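Local atomic coordinates of MATE family efflux transporter (Vibrio cholerae, PDB entry 6IDR), a protein that probably exports drugs or other toxic compounds across the cell membrane, as other multidrug and toxic compound extrusion (MATE) transporters do. Residues Q244-L249 against I385-L390; A392-C397 against V416-A421. All coordinates share one frame; numbering follows the deposited sequence.

Following the chain from the N terminus, helix 226-259 comes first, and its segment 244-249 waits 135 residues, 114 of them helical, for its partner 385-390; interaction 1 closes that long loop. Interaction 2 opens just beyond, at Ala-392, and closes a loop of only 18 residues within helix 379-434, where the chain doubles back to bring 416-421 against 392-397. The two loops follow in series, neither nesting nor crossing, and their centres lie about 12 Å apart. A probable hydrogen bond from Tyr-394 N to Arg-389 O (2.9 Å) joins them through the backbone. Interaction 1 ties helix 226-259 to the first arm of helix 379-434, interaction 2 closes its two arms into a hairpin, and one monoolein touches both.

Interaction 1. Residues Q244-L249 against I385-L390; sequences QLLPPL and ISALRL. With OLC ((2R)-2,3-dihydroxypropyl (9Z)-octadec-9-enoate), chain E.
Leu-246 and Leu-390 interlock between two nearly parallel membrane helices of the MATE fold, helix 226-259 and the first arm of helix 379-434. The local axes run 10° apart at a separation of 9.8 Å, and only 179 Å² is buried, evidence of a sparse contact bridged mainly by two leucines. Leu-246 has its CG beside the backbone N (chi1 -66°), which sends CD1 across to the backbone of the facing helix, 3.7 Å from Ala-387 N, with the methyl of Ala-387 and CB of Ser-386 next to it. Ser-386 thus offers carbon to this contact, its OG being hydrogen-bonded to Ala-382 O. In return Leu-390 reaches over with CD1, which sits against the peptide between Leu-246 and Pro-247, 3.5 Å from Leu-246 C. The side chains of Leu-390 and Pro-247 cross at about a right angle, with Pro-247 CD 4.1 Å from Leu-390 CD1. Neither Pro-247 nor Pro-248 has an N-H to give to the preceding turn, and the helix kinks at this pair. The other branch of Leu-390 turns to the monoolein tail, placing CD2 3.9 Å from the lipid atom C16.

Interaction 2. Residues A392-C397 against V416-A421; sequences AFYLPC and VGNIIA. With OLC ((2R)-2,3-dihydroxypropyl (9Z)-octadec-9-enoate), chain E.
Phe-393 against Ile-420 and Cys-397 against Gly-417 close up the two arms of an antiparallel helical hairpin of the MATE fold: segments 392-397 and 416-421 both belong to helix 379-434, yet run 168° apart in direction. Their axes approach to 7.9 Å, and CA of Tyr-394 lies only 4.6 Å from CA of Gly-417, a spacing that the missing side chain of the glycine permits.

The tight part continues at Phe-393. Its ring receives CG2 of Ile-420 over one face, 3.6 Å from the centroid and 13° off the normal, a well-centred CH-pi contact; the opposite face meets CB of Ala-392, offset toward the rim. The ring atom CD2 of Phe-393 also comes within 3.6 Å of Ala-421 CA.

From Cys-397 outward the packing thins. Its SG still meets Gly-417 CA at 3.9 Å, but is 4.2 Å from CG1 of Val-416, an exposed residue, and farther still from CD1 of Ile-420.

On the lipid side, with CG anti to the backbone N, the ring of Tyr-394 is carried out alongside Asn-418, the two pointing the same way with ring and amide planes 10° apart. That amide is held at both ends, ND2 by Ser-359 OG and OD1 by NH2 of Arg-389, whose guanidinium also makes a cation-pi contact with the tyrosine. The monoolein carbon C14 lies obliquely to the ring, and Tyr-394 OH comes 3.2 Å from the lipid atom C12.

Interaction 1. Residues Q244-L249 against I385-L390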
loop_
_atom_site.group_PDB
_atom_site.type_symbol
_atom_site.label_atom_id
_atom_site.label_comp_id
_atom_site.label_asym_id
_atom_site.label_seq_id
_atom_site.Cartn_x
_atom_site.Cartn_y
_atom_site.Cartn_z
ATOM N N GLN A 244 1.625 -6.403 6.831
ATOM C CA GLN A 244 2.608 -5.945 5.853
ATOM C C GLN A 244 3.744 -6.959 5.690
ATOM O O GLN A 244 4.373 -7.035 4.635
ATOM C CB GLN A 244 3.176 -4.584 6.266
ATOM C CG GLN A 244 2.126 -3.534 6.611
ATOM C CD GLN A 244 1.565 -2.831 5.392
ATOM O OE1 GLN A 244 2.310 -2.386 4.519
ATOM N NE2 GLN A 244 0.243 -2.722 5.330
ATOM N N LEU A 245 3.995 -7.731 6.745
ATOM C CA LEU A 245 5.087 -8.702 6.771
ATOM C C LEU A 245 4.717 -10.024 6.105
ATOM O O LEU A 245 5.590 -10.821 5.760
ATOM C CB LEU A 245 5.521 -8.966 8.216
ATOM C CG LEU A 245 6.842 -8.362 8.693
ATOM C CD1 LEU A 245 6.926 -6.891 8.328
ATOM C CD2 LEU A 245 6.995 -8.549 10.195
ATOM N N LEU A 246 3.421 -10.251 5.930
ATOM C CA LEU A 246 2.929 -11.524 5.414
ATOM C C LEU A 246 3.257 -11.767 3.930
ATOM O O LEU A 246 3.675 -12.870 3.580
ATOM C CB LEU A 246 1.417 -11.637 5.650
ATOM C CG LEU A 246 0.996 -11.711 7.123
ATOM C CD1 LEU A 246 -0.518 -11.808 7.266
ATOM C CD2 LEU A 246 1.675 -12.884 7.815
ATOM N N PRO A 247 3.072 -10.759 3.050
ATOM C CA PRO A 247 3.452 -11.050 1.659
ATOM C C PRO A 247 4.946 -11.341 1.426
ATOM O O PRO A 247 5.234 -12.275 0.676
ATOM C CB PRO A 247 3.028 -9.784 0.905
ATOM C CG PRO A 247 1.951 -9.199 1.733
ATOM C CD PRO A 247 2.337 -9.484 3.152
ATOM N N PRO A 248 5.876 -10.571 2.030
ATOM C CA PRO A 248 7.269 -10.959 1.772
ATOM C C PRO A 248 7.638 -12.291 2.414
ATOM O O PRO A 248 8.469 -13.019 1.872
ATOM C CB PRO A 248 8.076 -9.815 2.396
ATOM C CG PRO A 248 7.177 -9.226 3.412
ATOM C CD PRO A 248 5.803 -9.334 2.829
ATOM N N LEU A 249 7.025 -12.604 3.550
ATOM C CA LEU A 249 7.300 -13.858 4.237
ATOM C C LEU A 249 6.619 -15.010 3.501
ATOM O O LEU A 249 6.974 -16.174 3.679
ATOM C CB LEU A 249 6.837 -13.786 5.695
ATOM C CG LEU A 249 7.757 -14.422 6.741
ATOM C CD1 LEU A 249 7.471 -13.852 8.122
ATOM C CD2 LEU A 249 7.605 -15.933 6.748
ATOM N N ILE A 385 -7.830 -12.276 7.989
ATOM C CA ILE A 385 -8.132 -12.387 6.566
ATOM C C ILE A 385 -6.855 -12.424 5.729
ATOM O O ILE A 385 -6.729 -13.234 4.810
ATOM C CB ILE A 385 -9.020 -11.219 6.088
ATOM C CG1 ILE A 385 -10.349 -11.217 6.847
ATOM C CG2 ILE A 385 -9.275 -11.310 4.591
ATOM C CD1 ILE A 385 -11.201 -9.994 6.583
ATOM N N SER A 386 -5.906 -11.553 6.060
ATOM C CA SER A 386 -4.638 -11.486 5.340
ATOM C C SER A 386 -3.819 -12.761 5.527
ATOM O O SER A 386 -3.190 -13.249 4.588
ATOM C CB SER A 386 -3.828 -10.272 5.798
ATOM O OG SER A 386 -4.514 -9.062 5.514
ATOM N N ALA A 387 -3.834 -13.296 6.744
ATOM C CA ALA A 387 -3.110 -14.522 7.057
ATOM C C ALA A 387 -3.760 -15.733 6.394
ATOM O O ALA A 387 -3.071 -16.632 5.914
ATOM C CB ALA A 387 -3.034 -14.720 8.562
ATOM N N LEU A 388 -5.090 -15.752 6.378
ATOM C CA LEU A 388 -5.831 -16.834 5.740
ATOM C C LEU A 388 -5.623 -16.822 4.232
ATOM O O LEU A 388 -5.558 -17.873 3.597
ATOM C CB LEU A 388 -7.326 -16.732 6.056
ATOM C CG LEU A 388 -7.791 -17.156 7.450
ATOM C CD1 LEU A 388 -9.302 -17.036 7.561
ATOM C CD2 LEU A 388 -7.340 -18.575 7.753
ATOM N N ARG A 389 -5.516 -15.626 3.665
ATOM C CA ARG A 389 -5.363 -15.473 2.224
ATOM C C ARG A 389 -4.087 -16.134 1.719
ATOM O O ARG A 389 -4.110 -16.874 0.738
ATOM C CB ARG A 389 -5.374 -13.989 1.839
ATOM C CG ARG A 389 -5.414 -13.738 0.337
ATOM C CD ARG A 389 -4.039 -13.417 -0.224
ATOM N NE ARG A 389 -3.908 -13.824 -1.620
ATOM C CZ ARG A 389 -2.928 -13.423 -2.423
ATOM N NH1 ARG A 389 -1.999 -12.594 -1.970
ATOM N NH2 ARG A 389 -2.881 -13.844 -3.679
ATOM N N LEU A 390 -2.977 -15.873 2.403
ATOM C CA LEU A 390 -1.667 -16.304 1.932
ATOM C C LEU A 390 -1.282 -17.712 2.379
ATOM O O LEU A 390 -0.724 -18.483 1.599
ATOM C CB LEU A 390 -0.598 -15.312 2.397
ATOM C CG LEU A 390 -0.583 -13.965 1.671
ATOM C CD1 LEU A 390 0.339 -12.988 2.376
ATOM C CD2 LEU A 390 -0.150 -14.157 0.227
HETATM C C18 OLC E . 3.122 -14.114 -2.131
HETATM C C17 OLC E . 2.698 -12.814 -2.779
HETATM C C11 OLC E . 1.550 -13.389 -9.155
HETATM C C16 OLC E . 1.237 -12.893 -3.165
HETATM C C12 OLC E . 0.971 -13.105 -7.788
HETATM C C15 OLC E . 1.073 -12.443 -4.601
HETATM C C13 OLC E . 2.087 -12.718 -6.844
HETATM C C14 OLC E . 1.865 -13.369 -5.497
#

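Interaction 2. Residues A392-C397 against V416-A421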
loop_
_atom_site.group_PDB
_atom_site.type_symbol
_atom_site.label_atom_id
_atom_site.label_comp_id
_atom_site.label_asym_id
_atom_site.label_seq_id
_atom_site.Cartn_x
_atom_site.Cartn_y
_atom_site.Cartn_z
ATOM N N ALA A 392 -3.375 -20.101 4.129
ATOM C CA ALA A 392 -4.416 -21.121 4.186
ATOM C C ALA A 392 -4.976 -21.429 2.804
ATOM O O ALA A 392 -5.479 -22.527 2.558
ATOM C CB ALA A 392 -5.533 -20.684 5.122
ATOM N N PHE A 393 -4.890 -20.456 1.905
ATOM C CA PHE A 393 -5.526 -20.575 0.600
ATOM C C PHE A 393 -4.529 -20.477 -0.556
ATOM O O PHE A 393 -4.439 -21.388 -1.378
ATOM C CB PHE A 393 -6.610 -19.504 0.447
ATOM C CG PHE A 393 -7.678 -19.562 1.509
ATOM C CD1 PHE A 393 -8.110 -20.777 2.017
ATOM C CD2 PHE A 393 -8.248 -18.398 2.002
ATOM C CE1 PHE A 393 -9.089 -20.830 2.997
ATOM C CE2 PHE A 393 -9.227 -18.445 2.979
ATOM C CZ PHE A 393 -9.648 -19.662 3.475
ATOM N N TYR A 394 -3.777 -19.381 -0.616
ATOM C CA TYR A 394 -2.924 -19.100 -1.773
ATOM C C TYR A 394 -1.783 -20.104 -1.950
ATOM O O TYR A 394 -1.760 -20.852 -2.927
ATOM C CB TYR A 394 -2.351 -17.685 -1.676
ATOM C CG TYR A 394 -1.746 -17.186 -2.969
ATOM C CD1 TYR A 394 -2.471 -17.222 -4.154
ATOM C CD2 TYR A 394 -0.459 -16.668 -3.003
ATOM C CE1 TYR A 394 -1.927 -16.767 -5.338
ATOM C CE2 TYR A 394 0.092 -16.207 -4.183
ATOM C CZ TYR A 394 -0.646 -16.260 -5.347
ATOM O OH TYR A 394 -0.103 -15.807 -6.526
ATOM N N LEU A 395 -0.837 -20.108 -1.014
ATOM C CA LEU A 395 0.311 -21.015 -1.085
ATOM C C LEU A 395 -0.075 -22.502 -1.180
ATOM O O LEU A 395 0.532 -23.236 -1.959
ATOM C CB LEU A 395 1.244 -20.794 0.114
ATOM C CG LEU A 395 2.013 -19.470 0.167
ATOM C CD1 LEU A 395 2.997 -19.461 1.331
ATOM C CD2 LEU A 395 2.730 -19.198 -1.144
ATOM N N PRO A 396 -1.073 -22.960 -0.394
ATOM C CA PRO A 396 -1.450 -24.370 -0.560
ATOM C C PRO A 396 -2.000 -24.705 -1.947
ATOM O O PRO A 396 -1.746 -25.797 -2.457
ATOM C CB PRO A 396 -2.531 -24.569 0.508
ATOM C CG PRO A 396 -2.224 -23.554 1.541
ATOM C CD PRO A 396 -1.739 -22.360 0.779
ATOM N N CYS A 397 -2.742 -23.779 -2.547
ATOM C CA CYS A 397 -3.304 -24.003 -3.875
ATOM C C CYS A 397 -2.234 -23.910 -4.959
ATOM O O CYS A 397 -2.299 -24.620 -5.962
ATOM C CB CYS A 397 -4.427 -23.005 -4.159
ATOM S SG CYS A 397 -5.977 -23.365 -3.300
ATOM N N VAL A 416 -7.800 -20.493 -8.155
ATOM C CA VAL A 416 -8.647 -21.099 -7.133
ATOM C C VAL A 416 -8.398 -20.476 -5.763
ATOM O O VAL A 416 -9.337 -20.222 -5.007
ATOM C CB VAL A 416 -8.418 -22.623 -7.052
ATOM C CG1 VAL A 416 -9.278 -23.240 -5.956
ATOM C CG2 VAL A 416 -8.713 -23.274 -8.395
ATOM N N GLY A 417 -7.130 -20.221 -5.456
ATOM C CA GLY A 417 -6.750 -19.637 -4.183
ATOM C C GLY A 417 -7.342 -18.260 -3.951
ATOM O O GLY A 417 -7.689 -17.910 -2.824
ATOM N N ASN A 418 -7.458 -17.476 -5.019
ATOM C CA ASN A 418 -8.010 -16.130 -4.917
ATOM C C ASN A 418 -9.526 -16.134 -4.732
ATOM O O ASN A 418 -10.067 -15.319 -3.986
ATOM C CB ASN A 418 -7.638 -15.306 -6.152
ATOM C CG ASN A 418 -6.161 -14.965 -6.204
ATOM O OD1 ASN A 418 -5.489 -14.908 -5.174
ATOM N ND2 ASN A 418 -5.648 -14.731 -7.406
ATOM N N ILE A 419 -10.205 -17.054 -5.412
ATOM C CA ILE A 419 -11.658 -17.165 -5.315
ATOM C C ILE A 419 -12.079 -17.552 -3.901
ATOM O O ILE A 419 -13.054 -17.025 -3.365
ATOM C CB ILE A 419 -12.215 -18.199 -6.315
ATOM C CG1 ILE A 419 -11.762 -17.860 -7.737
ATOM C CG2 ILE A 419 -13.734 -18.256 -6.244
ATOM C CD1 ILE A 419 -12.243 -16.512 -8.226
ATOM N N ILE A 420 -11.331 -18.472 -3.298
ATOM C CA ILE A 420 -11.594 -18.905 -1.931
ATOM C C ILE A 420 -11.303 -17.788 -0.932
ATOM O O ILE A 420 -12.080 -17.553 -0.006
ATOM C CB ILE A 420 -10.756 -20.147 -1.564
ATOM C CG1 ILE A 420 -11.077 -21.302 -2.515
ATOM C CG2 ILE A 420 -11.017 -20.566 -0.128
ATOM C CD1 ILE A 420 -10.275 -22.556 -2.249
ATOM N N ALA A 421 -10.184 -17.099 -1.131
ATOM C CA ALA A 421 -9.764 -16.029 -0.233
ATOM C C ALA A 421 -10.771 -14.884 -0.208
ATOM O O ALA A 421 -11.089 -14.350 0.855
ATOM C CB ALA A 421 -8.396 -15.515 -0.635
HETATM C C18 OLC E . 3.122 -14.114 -2.131
HETATM C C17 OLC E . 2.698 -12.814 -2.779
HETATM C C11 OLC E . 1.550 -13.389 -9.155
HETATM C C16 OLC E . 1.237 -12.893 -3.165
HETATM C C12 OLC E . 0.971 -13.105 -7.788
HETATM C C15 OLC E . 1.073 -12.443 -4.601
HETATM C C13 OLC E . 2.087 -12.718 -6.844
HETATM C C14 OLC E . 1.865 -13.369 -5.497
#